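Fimbrial structural subunit (Actinomyces naeslundii, PDB 3QDH) builds the shaft of Actinomyces type 2 fimbriae and, through two autonomous modules, mediates interactions with streptococci and host cells during oral biofilm development. Local coordinates at residues S5-I10 / P27-A32; E61-G66 / K102-F107; Q45-L50 / R122-S127; N152-R157 / D230-A235. One frame throughout, in Å; residues are numbered along the deposited sequence. Where two conformers were deposited one is given.

Interaction 1 (S5-I10 / P27-A32); sequences SVEKSI and PVSSTA
Pro27 opens the pairing: its carbonyl O accepts from Ser9 N at 2.9 Å, the donor lying nearly along the C=O axis, while its ring CD rests against the Ser9 backbone. The strands run antiparallel. Val28, on the buried face, sends its two methyls to different neighbours. CG1 meets Val6 CG1 obliquely at 3.8 Å, and CG2 crosses the Lys8 chain, 3.9 Å from its CG. That chain is extended, with CG anti to the backbone N (chi1 -176°), so NZ is carried away from strand 27-31 to a covalent bond with Asn121 CG and a hydrogen bond to Asp48. Ser29 is paired with Glu7 by two straight bonds, Glu7 N to Ser29 O at 2.8 Å and Ser29 N to Glu7 O at 2.9 Å. On the next residue, Ser30, the side chain takes over: OG, anti to its backbone N, donates to Ser5 O at 2.7 Å from above the carbonyl plane. Waters extend the ladder at Thr31, one joining its O to Ser5 N and another accepting from its N. Glu7 bends back at chi2 (69°), and its OE2 receives Ser5 OG on the syn lone pair. Two waters donate to OE1, one of them also bonded to Ser29 OG. The chemistry thus divides by face: a hydrated carboxylate, probably ionised, lies beside Ser5 and Ser29, while the Val6, Lys8 and Val28 face holds an isopeptide cross-link that covalently ties this short edge strand to Asn121 of strand 118-131, as expected of a CnaA-type domain.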
loop_
_atom_site.group_PDB
_atom_site.type_symbol
_atom_site.label_atom_id
_atom_site.label_comp_id
_atom_site.label_asym_id
_atom_site.label_seq_id
_atom_site.Cartn_x
_atom_site.Cartn_y
_atom_site.Cartn_z
ATOM N N SER A 5 -8.999 -21.497 0.338
ATOM C CA SER A 5 -9.241 -20.147 0.828
ATOM C C SER A 5 -8.051 -19.221 0.528
ATOM O O SER A 5 -6.934 -19.685 0.277
ATOM C CB SER A 5 -9.544 -20.169 2.326
ATOM O OG SER A 5 -8.380 -20.459 3.080
ATOM N N VAL A 6 -8.319 -17.919 0.517
ATOM C CA VAL A 6 -7.299 -16.901 0.252
ATOM C C VAL A 6 -7.316 -15.888 1.369
ATOM O O VAL A 6 -8.387 -15.443 1.791
ATOM C CB VAL A 6 -7.559 -16.094 -1.046
ATOM C CG1 VAL A 6 -6.232 -15.569 -1.617
ATOM C CG2 VAL A 6 -8.310 -16.908 -2.061
ATOM N N GLU A 7 -6.134 -15.513 1.839
ATOM C CA GLU A 7 -6.027 -14.532 2.905
ATOM C C GLU A 7 -5.270 -13.318 2.391
ATOM O O GLU A 7 -4.279 -13.458 1.666
ATOM C CB GLU A 7 -5.330 -15.128 4.139
ATOM C CG GLU A 7 -6.153 -16.200 4.888
ATOM C CD GLU A 7 -6.320 -17.484 4.095
ATOM O OE1 GLU A 7 -5.299 -18.102 3.738
ATOM O OE2 GLU A 7 -7.472 -17.905 3.817
ATOM N N LYS A 8 -5.724 -12.130 2.777
ATOM C CA LYS A 8 -5.053 -10.908 2.358
ATOM C C LYS A 8 -4.736 -10.028 3.561
ATOM O O LYS A 8 -5.531 -9.943 4.515
ATOM C CB LYS A 8 -5.906 -10.155 1.319
ATOM C CG LYS A 8 -5.246 -8.910 0.741
ATOM C CD LYS A 8 -5.969 -8.396 -0.507
ATOM C CE LYS A 8 -5.181 -7.219 -1.091
ATOM N NZ LYS A 8 -5.616 -6.702 -2.430
ATOM N N SER A 9 -3.563 -9.399 3.519
ATOM C CA SER A 9 -3.143 -8.445 4.540
ATOM C C SER A 9 -2.597 -7.180 3.886
ATOM O O SER A 9 -2.754 -6.972 2.671
ATOM C CB SER A 9 -2.082 -9.073 5.455
ATOM O OG SER A 9 -1.837 -8.246 6.586
ATOM N N ILE A 10 -1.980 -6.323 4.699
ATOM C CA ILE A 10 -1.291 -5.116 4.222
ATOM C C ILE A 10 0.014 -4.931 5.002
ATOM O O ILE A 10 0.033 -5.053 6.223
ATOM C CB ILE A 10 -2.132 -3.810 4.420
ATOM C CG1 ILE A 10 -3.567 -3.967 3.905
ATOM C CG2 ILE A 10 -1.461 -2.622 3.717
ATOM C CD1 ILE A 10 -4.509 -2.817 4.346
ATOM N N PRO A 27 0.396 -8.419 1.124
ATOM C CA PRO A 27 0.667 -9.861 1.186
ATOM C C PRO A 27 -0.611 -10.684 0.982
ATOM O O PRO A 27 -1.638 -10.425 1.627
ATOM C CB PRO A 27 1.257 -10.055 2.593
ATOM C CG PRO A 27 1.698 -8.695 3.021
ATOM C CD PRO A 27 0.720 -7.748 2.395
ATOM N N VAL A 28 -0.555 -11.629 0.043
ATOM C CA VAL A 28 -1.689 -12.486 -0.291
ATOM C C VAL A 28 -1.208 -13.927 -0.180
ATOM O O VAL A 28 -0.119 -14.253 -0.667
ATOM C CB VAL A 28 -2.234 -12.199 -1.735
ATOM C CG1 VAL A 28 -3.188 -13.299 -2.193
ATOM C CG2 VAL A 28 -2.931 -10.832 -1.800
ATOM N N SER A 29 -1.985 -14.783 0.479
ATOM C CA SER A 29 -1.596 -16.191 0.602
ATOM C C SER A 29 -2.770 -17.178 0.577
ATOM O O SER A 29 -3.887 -16.859 0.984
ATOM C CB SER A 29 -0.698 -16.431 1.832
ATOM O OG SER A 29 -1.433 -16.336 3.030
ATOM N N SER A 30 -2.486 -18.380 0.083
ATOM C CA SER A 30 -3.453 -19.463 0.048
ATOM C C SER A 30 -2.760 -20.761 0.472
ATOM O O SER A 30 -1.692 -21.110 -0.053
ATOM C CB SER A 30 -4.030 -19.598 -1.368
ATOM O OG SER A 30 -5.034 -20.603 -1.407
ATOM N N THR A 31 -3.353 -21.467 1.428
ATOM C CA THR A 31 -2.783 -22.735 1.884
ATOM C C THR A 31 -3.042 -23.803 0.822
ATOM O O THR A 31 -4.178 -24.004 0.406
ATOM C CB THR A 31 -3.385 -23.173 3.231
ATOM O OG1 THR A 31 -3.039 -22.213 4.238
ATOM C CG2 THR A 31 -2.842 -24.549 3.638
ATOM N N ALA A 32 -1.974 -24.469 0.371
ATOM C CA ALA A 32 -2.102 -25.509 -0.645
ATOM C C ALA A 32 -2.868 -26.719 -0.100
ATOM O O ALA A 32 -2.543 -27.235 0.981
ATOM C CB ALA A 32 -0.715 -25.920 -1.173
HETATM O O HOH W 1 -6.626 -23.075 1.124
HETATM O O HOH W 2 -5.617 -20.448 2.870
HETATM O O HOH W 3 -1.636 -12.825 3.609
HETATM O O HOH W 4 -2.933 -18.561 3.931
#

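Interaction 2 (E61-G66 / K102-F107); sequences EVSLEG and KVSAVF
Four N-H donors are satisfied across these antiparallel strands, their N-to-C directions 174° apart: three by carbonyls and one by a carboxylate. Ser63 and Ser104 form a closed pair: Ser63 N gives to Ser104 O at 2.9 Å from above the carbonyl plane, and Ser104 N returns a bond to Ser63 O at 3.0 Å in the Ser63 carbonyl plane. Two residues on, Glu65 N donates to Lys102 O at 2.9 Å, but the reciprocal bond is made by a side chain. With CG anti to the backbone N (chi1 -176°) and the chain extended, Glu65 brings OE1 to Lys102 N at 2.9 Å, using its anti lone pair. Their side chains run alongside each other, yet Lys102 NZ stays 5.6 Å from Glu65 OE1. At the other end Glu61 O takes two donors, Ser63 OG, steeply above its plane, and a water that also bonds Ser104 OG. Opposite the serines, Leu64 CD1 meets Val103 CG2 at 4.0 Å, near Phe87 and Leu69; the zinc ion is about 10 Å from the Leu64 side chain. The pair lies in one sheet of the first, probably CnaA-type, domain, where strand 102-111 also pairs with 23-31. Glu65 thus substitutes a carboxylate for a main-chain acceptor, carrying the ladder one bond beyond strand 57-64, and the N-H it binds and the nearby lysine would be expected to keep it ionised.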
loop_
_atom_site.group_PDB
_atom_site.type_symbol
_atom_site.label_atom_id
_atom_site.label_comp_id
_atom_site.label_asym_id
_atom_site.label_seq_id
_atom_site.Cartn_x
_atom_site.Cartn_y
_atom_site.Cartn_z
ATOM N N GLU A 61 7.886 -10.933 -4.675
ATOM C CA GLU A 61 8.073 -11.881 -3.562
ATOM C C GLU A 61 7.175 -13.123 -3.651
ATOM O O GLU A 61 6.576 -13.544 -2.657
ATOM C CB GLU A 61 7.872 -11.199 -2.196
ATOM C CG GLU A 61 8.742 -9.983 -1.926
ATOM C CD GLU A 61 8.711 -9.550 -0.458
ATOM O OE1 GLU A 61 8.363 -10.371 0.417
ATOM O OE2 GLU A 61 9.039 -8.384 -0.174
ATOM N N VAL A 62 7.081 -13.706 -4.839
ATOM C CA VAL A 62 6.290 -14.919 -5.025
ATOM C C VAL A 62 6.993 -16.022 -4.256
ATOM O O VAL A 62 8.211 -16.172 -4.375
ATOM C CB VAL A 62 6.171 -15.298 -6.508
ATOM C CG1 VAL A 62 5.289 -16.547 -6.675
ATOM C CG2 VAL A 62 5.587 -14.130 -7.307
ATOM N N SER A 63 6.235 -16.763 -3.448
ATOM C CA SER A 63 6.828 -17.739 -2.542
ATOM C C SER A 63 5.993 -18.994 -2.356
ATOM O O SER A 63 4.770 -18.968 -2.455
ATOM C CB SER A 63 7.080 -17.104 -1.167
ATOM O OG SER A 63 7.766 -15.869 -1.314
ATOM N N LEU A 64 6.681 -20.097 -2.083
ATOM C CA LEU A 64 6.042 -21.302 -1.602
ATOM C C LEU A 64 6.738 -21.647 -0.296
ATOM O O LEU A 64 7.939 -21.938 -0.281
ATOM C CB LEU A 64 6.184 -22.451 -2.606
ATOM C CG LEU A 64 5.680 -23.822 -2.123
ATOM C CD1 LEU A 64 4.192 -23.813 -1.730
ATOM C CD2 LEU A 64 5.966 -24.904 -3.175
ATOM N N GLU A 65 5.979 -21.599 0.794
ATOM C CA GLU A 65 6.527 -21.770 2.141
ATOM C C GLU A 65 7.318 -23.068 2.286
ATOM O O GLU A 65 6.826 -24.146 1.937
ATOM C CB GLU A 65 5.385 -21.726 3.149
ATOM C CG GLU A 65 5.800 -21.804 4.600
ATOM C CD GLU A 65 4.631 -22.109 5.508
ATOM O OE1 GLU A 65 3.543 -22.500 5.006
ATOM O OE2 GLU A 65 4.810 -21.963 6.738
ATOM N N GLY A 66 8.543 -22.949 2.802
ATOM C CA GLY A 66 9.401 -24.104 3.061
ATOM C C GLY A 66 10.251 -24.507 1.865
ATOM O O GLY A 66 10.978 -25.502 1.926
ATOM N N LYS A 102 1.930 -22.548 2.542
ATOM C CA LYS A 102 1.399 -21.315 1.958
ATOM C C LYS A 102 2.026 -20.895 0.636
ATOM O O LYS A 102 3.252 -20.759 0.515
ATOM C CB LYS A 102 1.432 -20.164 2.966
ATOM C CG LYS A 102 0.332 -20.261 4.015
ATOM C CD LYS A 102 0.473 -19.160 5.068
ATOM C CE LYS A 102 -0.334 -19.507 6.319
ATOM N NZ LYS A 102 0.170 -18.772 7.526
ATOM N N VAL A 103 1.157 -20.708 -0.358
ATOM C CA VAL A 103 1.511 -20.121 -1.640
ATOM C C VAL A 103 1.169 -18.634 -1.543
ATOM O O VAL A 103 0.021 -18.288 -1.240
ATOM C CB VAL A 103 0.672 -20.722 -2.788
ATOM C CG1 VAL A 103 1.180 -20.204 -4.120
ATOM C CG2 VAL A 103 0.672 -22.275 -2.739
ATOM N N SER A 104 2.145 -17.766 -1.807
ATOM C CA SER A 104 1.952 -16.333 -1.580
ATOM C C SER A 104 2.622 -15.414 -2.597
ATOM O O SER A 104 3.507 -15.822 -3.351
ATOM C CB SER A 104 2.389 -15.958 -0.149
ATOM O OG SER A 104 3.774 -16.184 0.035
ATOM N N ALA A 105 2.164 -14.165 -2.619
ATOM C CA ALA A 105 2.824 -13.100 -3.343
ATOM C C ALA A 105 2.446 -11.778 -2.696
ATOM O O ALA A 105 1.496 -11.710 -1.917
ATOM C CB ALA A 105 2.425 -13.114 -4.810
ATOM N N VAL A 106 3.197 -10.733 -3.013
ATOM C CA VAL A 106 2.889 -9.398 -2.509
ATOM C C VAL A 106 2.433 -8.559 -3.696
ATOM O O VAL A 106 3.235 -8.234 -4.575
ATOM C CB VAL A 106 4.120 -8.753 -1.821
ATOM C CG1 VAL A 106 3.813 -7.319 -1.380
ATOM C CG2 VAL A 106 4.576 -9.588 -0.619
ATOM N N PHE A 107 1.144 -8.230 -3.739
ATOM C CA PHE A 107 0.623 -7.354 -4.782
ATOM C C PHE A 107 0.859 -5.915 -4.364
ATOM O O PHE A 107 0.865 -5.609 -3.169
ATOM C CB PHE A 107 -0.859 -7.635 -5.039
ATOM C CG PHE A 107 -1.111 -8.997 -5.622
ATOM C CD1 PHE A 107 -1.237 -9.165 -6.992
ATOM C CD2 PHE A 107 -1.171 -10.125 -4.794
ATOM C CE1 PHE A 107 -1.447 -10.431 -7.536
ATOM C CE2 PHE A 107 -1.388 -11.390 -5.323
ATOM C CZ PHE A 107 -1.528 -11.545 -6.699
HETATM O O HOH W 5 5.199 -13.776 -0.387
#

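Interaction 3 (Q45-L50 / R122-S127); sequences QLRDTL and RAQVIS
Strands 45-49 and 124-127 run antiparallel with a marked twist, 143° between their directions, and four N-H to C=O bonds join Gln45 to Ile126 and Arg47 to Gln124, Ile126 N to Gln45 O nearly straight, Gln45 N to Ile126 O bent. Arg47 carries much of the side-chain contact. Its chain leaves anti to the backbone N and turns at chi3 (-73°), laying the guanidinium over Ile126, whose CG1 sits over the centre of one face, 3.9 Å from Arg47 NE. The guanidinium is fixed further by the carbonyls of Pro142 and Ala143, and a water links Arg47 NH1 to Gln124 OE1; the Gln124 amide is turned 51° against it and bonds Thr150 OG1 through NE2. On the other face Leu46 CD2 approaches Val125 CB at 4.3 Å. Asp48 brings two acceptors together, OD1 standing 3.1 Å from Arg122 O; repulsion there would tend to raise its affinity for a proton, and OD2 accepts from Lys8 NZ, the nitrogen of the isopeptide link to Asn121. Farther on, a water spans Thr49 N and Arg122 O. In the sheet, strand 39-49 lies between 82-87 and 118-131; Leu46 faces Phe107 of strand 102-111 and Val125 touches Ser30 of strand 23-31, so this pair closes over the other sheet of the first domain of this fragment, with the proline-rich 141-149 region running along its outer side.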
loop_
_atom_site.group_PDB
_atom_site.type_symbol
_atom_site.label_atom_id
_atom_site.label_comp_id
_atom_site.label_asym_id
_atom_site.label_seq_id
_atom_site.Cartn_x
_atom_site.Cartn_y
_atom_site.Cartn_z
ATOM N N GLN A 45 -3.435 -19.960 -9.906
ATOM C CA GLN A 45 -3.140 -18.551 -10.138
ATOM C C GLN A 45 -3.621 -17.699 -8.973
ATOM O O GLN A 45 -4.746 -17.874 -8.509
ATOM C CB GLN A 45 -3.830 -18.083 -11.433
ATOM C CG GLN A 45 -3.599 -16.605 -11.831
ATOM C CD GLN A 45 -4.397 -16.229 -13.071
ATOM O OE1 GLN A 45 -3.889 -16.263 -14.203
ATOM N NE2 GLN A 45 -5.659 -15.902 -12.868
ATOM N N LEU A 46 -2.775 -16.772 -8.517
ATOM C CA LEU A 46 -3.213 -15.723 -7.607
ATOM C C LEU A 46 -3.545 -14.484 -8.452
ATOM O O LEU A 46 -2.756 -14.070 -9.309
ATOM C CB LEU A 46 -2.134 -15.403 -6.565
ATOM C CG LEU A 46 -1.699 -16.528 -5.594
ATOM C CD1 LEU A 46 -0.484 -16.077 -4.783
ATOM C CD2 LEU A 46 -2.842 -16.984 -4.678
ATOM N N ARG A 47 -4.722 -13.912 -8.213
ATOM C CA ARG A 47 -5.237 -12.820 -9.033
ATOM C C ARG A 47 -5.668 -11.679 -8.125
ATOM O O ARG A 47 -6.192 -11.913 -7.043
ATOM C CB ARG A 47 -6.437 -13.286 -9.850
ATOM C CG ARG A 47 -6.959 -12.256 -10.862
ATOM C CD ARG A 47 -8.104 -12.840 -11.667
ATOM N NE ARG A 47 -7.648 -13.842 -12.638
ATOM C CZ ARG A 47 -8.445 -14.444 -13.519
ATOM N NH1 ARG A 47 -9.752 -14.154 -13.541
ATOM N NH2 ARG A 47 -7.948 -15.332 -14.379
ATOM N N ASP A 48 -5.450 -10.452 -8.587
ATOM C CA ASP A 48 -5.770 -9.265 -7.810
ATOM C C ASP A 48 -5.994 -8.107 -8.772
ATOM O O ASP A 48 -5.084 -7.709 -9.505
ATOM C CB ASP A 48 -4.632 -8.946 -6.818
ATOM C CG ASP A 48 -5.060 -7.997 -5.693
ATOM O OD1 ASP A 48 -5.805 -7.035 -5.957
ATOM O OD2 ASP A 48 -4.618 -8.185 -4.537
ATOM N N THR A 49 -7.209 -7.572 -8.778
ATOM C CA THR A 49 -7.483 -6.336 -9.513
ATOM C C THR A 49 -7.330 -5.203 -8.513
ATOM O O THR A 49 -8.127 -5.070 -7.588
ATOM C CB THR A 49 -8.892 -6.321 -10.117
ATOM O OG1 THR A 49 -9.018 -7.394 -11.048
ATOM C CG2 THR A 49 -9.169 -4.985 -10.842
ATOM N N LEU A 50 -6.300 -4.391 -8.696
ATOM C CA LEU A 50 -6.025 -3.336 -7.733
ATOM C C LEU A 50 -6.886 -2.102 -7.981
ATOM O O LEU A 50 -7.286 -1.816 -9.113
ATOM C CB LEU A 50 -4.537 -2.991 -7.694
ATOM C CG LEU A 50 -3.723 -4.039 -6.918
ATOM C CD1 LEU A 50 -3.290 -5.178 -7.839
ATOM C CD2 LEU A 50 -2.526 -3.415 -6.257
ATOM N N ARG A 122 -9.175 -6.905 -2.561
ATOM C CA ARG A 122 -9.394 -8.340 -2.427
ATOM C C ARG A 122 -8.498 -9.057 -3.432
ATOM O O ARG A 122 -8.055 -8.468 -4.425
ATOM C CB ARG A 122 -10.851 -8.700 -2.731
ATOM C CG ARG A 122 -11.860 -8.258 -1.673
ATOM C CD ARG A 122 -13.250 -8.706 -2.086
ATOM N NE ARG A 122 -14.332 -8.161 -1.262
ATOM C CZ ARG A 122 -14.808 -8.725 -0.154
ATOM N NH1 ARG A 122 -14.278 -9.848 0.339
ATOM N NH2 ARG A 122 -15.821 -8.146 0.481
ATOM N N ALA A 123 -8.234 -10.329 -3.172
ATOM C CA ALA A 123 -7.496 -11.174 -4.107
ATOM C C ALA A 123 -8.255 -12.478 -4.263
ATOM O O ALA A 123 -9.131 -12.798 -3.445
ATOM C CB ALA A 123 -6.068 -11.425 -3.598
ATOM N N GLN A 124 -7.933 -13.225 -5.315
ATOM C CA GLN A 124 -8.584 -14.494 -5.571
ATOM C C GLN A 124 -7.554 -15.589 -5.848
ATOM O O GLN A 124 -6.428 -15.293 -6.237
ATOM C CB GLN A 124 -9.511 -14.351 -6.775
ATOM C CG GLN A 124 -10.749 -13.515 -6.472
ATOM C CD GLN A 124 -11.618 -13.295 -7.673
ATOM O OE1 GLN A 124 -11.131 -13.143 -8.797
ATOM N NE2 GLN A 124 -12.931 -13.255 -7.445
ATOM N N VAL A 125 -7.940 -16.839 -5.630
ATOM C CA VAL A 125 -7.154 -17.971 -6.106
ATOM C C VAL A 125 -7.972 -18.682 -7.178
ATOM O O VAL A 125 -9.122 -19.076 -6.950
ATOM C CB VAL A 125 -6.642 -18.904 -4.963
ATOM C CG1 VAL A 125 -7.778 -19.393 -4.072
ATOM C CG2 VAL A 125 -5.859 -20.093 -5.534
ATOM N N ILE A 126 -7.385 -18.780 -8.363
ATOM C CA ILE A 126 -8.008 -19.428 -9.513
ATOM C C ILE A 126 -7.229 -20.714 -9.737
ATOM O O ILE A 126 -6.105 -20.686 -10.232
ATOM C CB ILE A 126 -7.938 -18.525 -10.796
ATOM C CG1 ILE A 126 -8.382 -17.070 -10.507
ATOM C CG2 ILE A 126 -8.691 -19.153 -11.982
ATOM C CD1 ILE A 126 -9.646 -16.922 -9.738
ATOM N N SER A 127 -7.813 -21.835 -9.331
ATOM C CA SER A 127 -7.149 -23.126 -9.487
ATOM C C SER A 127 -8.157 -24.242 -9.733
ATOM O O SER A 127 -9.347 -24.103 -9.438
ATOM C CB SER A 127 -6.232 -23.447 -8.295
ATOM O OG SER A 127 -6.952 -23.579 -7.083
HETATM O O HOH W 6 -11.853 -13.301 -11.296
HETATM O O HOH W 7 -9.280 -8.490 -6.920
HETATM O O HOH W 8 -9.571 -5.439 -5.111
#

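Interaction 4 (N152-R157 / D230-A235); sequences NEVTSR and DSIDGA
A serine hydroxyl stands in for a main-chain carbonyl here: Thr155 N donates to Ser231 OG at 2.9 Å along a nearly straight N-H (165°). Ser231 reaches it with OG placed between its own backbone N and carbonyl carbon, the crowded position (chi1 61°), so the hydroxyl turns back to the neighbouring strand. Its backbone answers in kind, Ser231 N giving to Thr155 O at 2.9 Å; the donor lies nearly along the C=O axis, but the N-H itself is bent to 134°. Thr155 is therefore gripped at both its N-H and its carbonyl by one residue. Asp230 CB also lies against that carbonyl, 3.4 Å from Thr155 O. One step along, Ser156 and Asp230 form an antiparallel non-hydrogen-bonded pair, the last of strand 220-230 against the opening of strand 154-165. The chain then leaves through an Asx turn: Asp230 OD1 accepts from Ile232 N at 3.1 Å on its anti lone pair, and Arg237 forms a salt bridge to the same oxygen. This is where the chain, the C-terminal part of FimA, passes from its first domain into the SpaA-like, CnaB-type prealbumin fold, strand 154-165 pairing with strands 118-131 and 220-230 at once. Ser156 OG turns instead to Trp158. Past the turn, Ile232 swings its end back, so that CD1 crosses Val154 CG1 obliquely at 3.9 Å. Ile10 and Phe26 lie against the same valine, and Ile232 also touches Ser9, which brings the loop of the second domain onto the first.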
loop_
_atom_site.group_PDB
_atom_site.type_symbol
_atom_site.label_atom_id
_atom_site.label_comp_id
_atom_site.label_asym_id
_atom_site.label_seq_id
_atom_site.Cartn_x
_atom_site.Cartn_y
_atom_site.Cartn_z
ATOM N N ASN A 152 -10.798 -12.103 2.242
ATOM C CA ASN A 152 -11.207 -10.955 3.046
ATOM C C ASN A 152 -10.812 -9.644 2.346
ATOM O O ASN A 152 -9.824 -9.594 1.592
ATOM C CB ASN A 152 -10.541 -11.044 4.433
ATOM C CG ASN A 152 -9.015 -10.963 4.364
ATOM O OD1 ASN A 152 -8.337 -11.890 3.890
ATOM N ND2 ASN A 152 -8.467 -9.846 4.834
ATOM N N GLU A 153 -11.610 -8.600 2.559
ATOM C CA GLU A 153 -11.313 -7.282 2.000
ATOM C C GLU A 153 -10.479 -6.515 3.017
ATOM O O GLU A 153 -10.846 -6.463 4.191
ATOM C CB GLU A 153 -12.609 -6.518 1.673
ATOM C CG GLU A 153 -12.403 -5.197 0.891
ATOM C CD GLU A 153 -13.696 -4.408 0.663
ATOM O OE1 GLU A 153 -14.427 -4.139 1.638
ATOM O OE2 GLU A 153 -13.974 -4.039 -0.495
ATOM N N VAL A 154 -9.362 -5.929 2.577
ATOM C CA VAL A 154 -8.564 -5.072 3.455
ATOM C C VAL A 154 -8.756 -3.631 3.005
ATOM O O VAL A 154 -9.131 -3.389 1.864
ATOM C CB VAL A 154 -7.053 -5.408 3.448
ATOM C CG1 VAL A 154 -6.794 -6.846 3.940
ATOM C CG2 VAL A 154 -6.429 -5.147 2.056
ATOM N N THR A 155 -8.500 -2.693 3.910
ATOM C CA THR A 155 -8.647 -1.270 3.617
ATOM C C THR A 155 -7.475 -0.466 4.163
ATOM O O THR A 155 -7.064 -0.628 5.323
ATOM C CB THR A 155 -9.991 -0.704 4.166
ATOM O OG1 THR A 155 -11.076 -1.466 3.635
ATOM C CG2 THR A 155 -10.169 0.770 3.773
ATOM N N SER A 156 -6.928 0.381 3.296
ATOM C CA SER A 156 -5.906 1.348 3.657
ATOM C C SER A 156 -6.533 2.741 3.511
ATOM O O SER A 156 -7.085 3.073 2.460
ATOM C CB SER A 156 -4.696 1.197 2.734
ATOM O OG SER A 156 -3.652 2.075 3.102
ATOM N N ARG A 157 -6.449 3.537 4.575
ATOM C CA ARG A 157 -7.104 4.841 4.620
ATOM C C ARG A 157 -6.127 5.991 4.442
ATOM O O ARG A 157 -5.043 5.994 5.032
ATOM C CB ARG A 157 -7.894 5.010 5.915
ATOM C CG ARG A 157 -9.023 4.006 6.049
ATOM C CD ARG A 157 -10.121 4.509 6.967
ATOM N NE ARG A 157 -11.442 4.060 6.517
ATOM C CZ ARG A 157 -11.907 2.821 6.665
ATOM N NH1 ARG A 157 -11.163 1.890 7.259
ATOM N NH2 ARG A 157 -13.118 2.512 6.218
ATOM N N ASP A 230 -4.845 1.568 8.685
ATOM C CA ASP A 230 -5.320 0.423 7.903
ATOM C C ASP A 230 -6.143 -0.558 8.740
ATOM O O ASP A 230 -6.232 -0.422 9.963
ATOM C CB ASP A 230 -4.172 -0.260 7.129
ATOM C CG ASP A 230 -3.127 -0.883 8.040
ATOM O OD1 ASP A 230 -3.497 -1.639 8.963
ATOM O OD2 ASP A 230 -1.920 -0.637 7.824
ATOM N N SER A 231 -6.742 -1.539 8.068
ATOM C CA SER A 231 -7.708 -2.438 8.688
ATOM C C SER A 231 -7.055 -3.635 9.398
ATOM O O SER A 231 -7.756 -4.488 9.941
ATOM C CB SER A 231 -8.722 -2.921 7.644
ATOM O OG SER A 231 -8.081 -3.639 6.594
ATOM N N ILE A 232 -5.723 -3.688 9.402
ATOM C CA ILE A 232 -5.007 -4.823 10.002
ATOM C C ILE A 232 -4.719 -4.588 11.479
ATOM O O ILE A 232 -4.216 -3.533 11.851
ATOM C CB ILE A 232 -3.662 -5.113 9.279
ATOM C CG1 ILE A 232 -3.841 -5.120 7.750
ATOM C CG2 ILE A 232 -3.038 -6.427 9.798
ATOM C CD1 ILE A 232 -4.800 -6.190 7.223
ATOM N N ASP A 233 -5.032 -5.568 12.311
ATOM C CA ASP A 233 -4.698 -5.491 13.741
ATOM C C ASP A 233 -3.349 -6.156 14.023
ATOM O O ASP A 233 -2.840 -6.927 13.203
ATOM C CB ASP A 233 -5.798 -6.135 14.585
ATOM C CG ASP A 233 -6.124 -5.333 15.848
ATOM O OD1 ASP A 233 -5.506 -4.254 16.083
ATOM O OD2 ASP A 233 -7.020 -5.783 16.592
ATOM N N GLY A 234 -2.767 -5.856 15.178
ATOM C CA GLY A 234 -1.486 -6.446 15.545
ATOM C C GLY A 234 -0.550 -5.492 16.244
ATOM O O GLY A 234 -0.579 -4.281 16.004
ATOM N N ALA A 235 0.284 -6.059 17.113
ATOM C CA ALA A 235 1.207 -5.305 17.951
ATOM C C ALA A 235 2.236 -4.523 17.145
ATOM O O ALA A 235 2.750 -5.016 16.140
ATOM C CB ALA A 235 1.917 -6.252 18.919
#

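From the N terminus, interaction 1 closes a short loop of 16 residues, pairing the edge strand 7-8 with 23-31. Interaction 3 then opens at 45-50 and spans 71 residues before 122-127 returns; interaction 2, joining 61-66 to 102-107, falls entirely within that span. Strands 23-31 and 102-111 are neighbours, so interactions 1 and 2 share one sheet, while interaction 3 belongs to the facing one; the Lys8-Asp48 contact and the packing of Phe107 on Asp48 bridge the two. Interaction 4 follows in series, closing 72 residues of the C-terminal domain. Its strand pairs with 118-131, and Asn152 bonds back to Lys8, tying the two domains together.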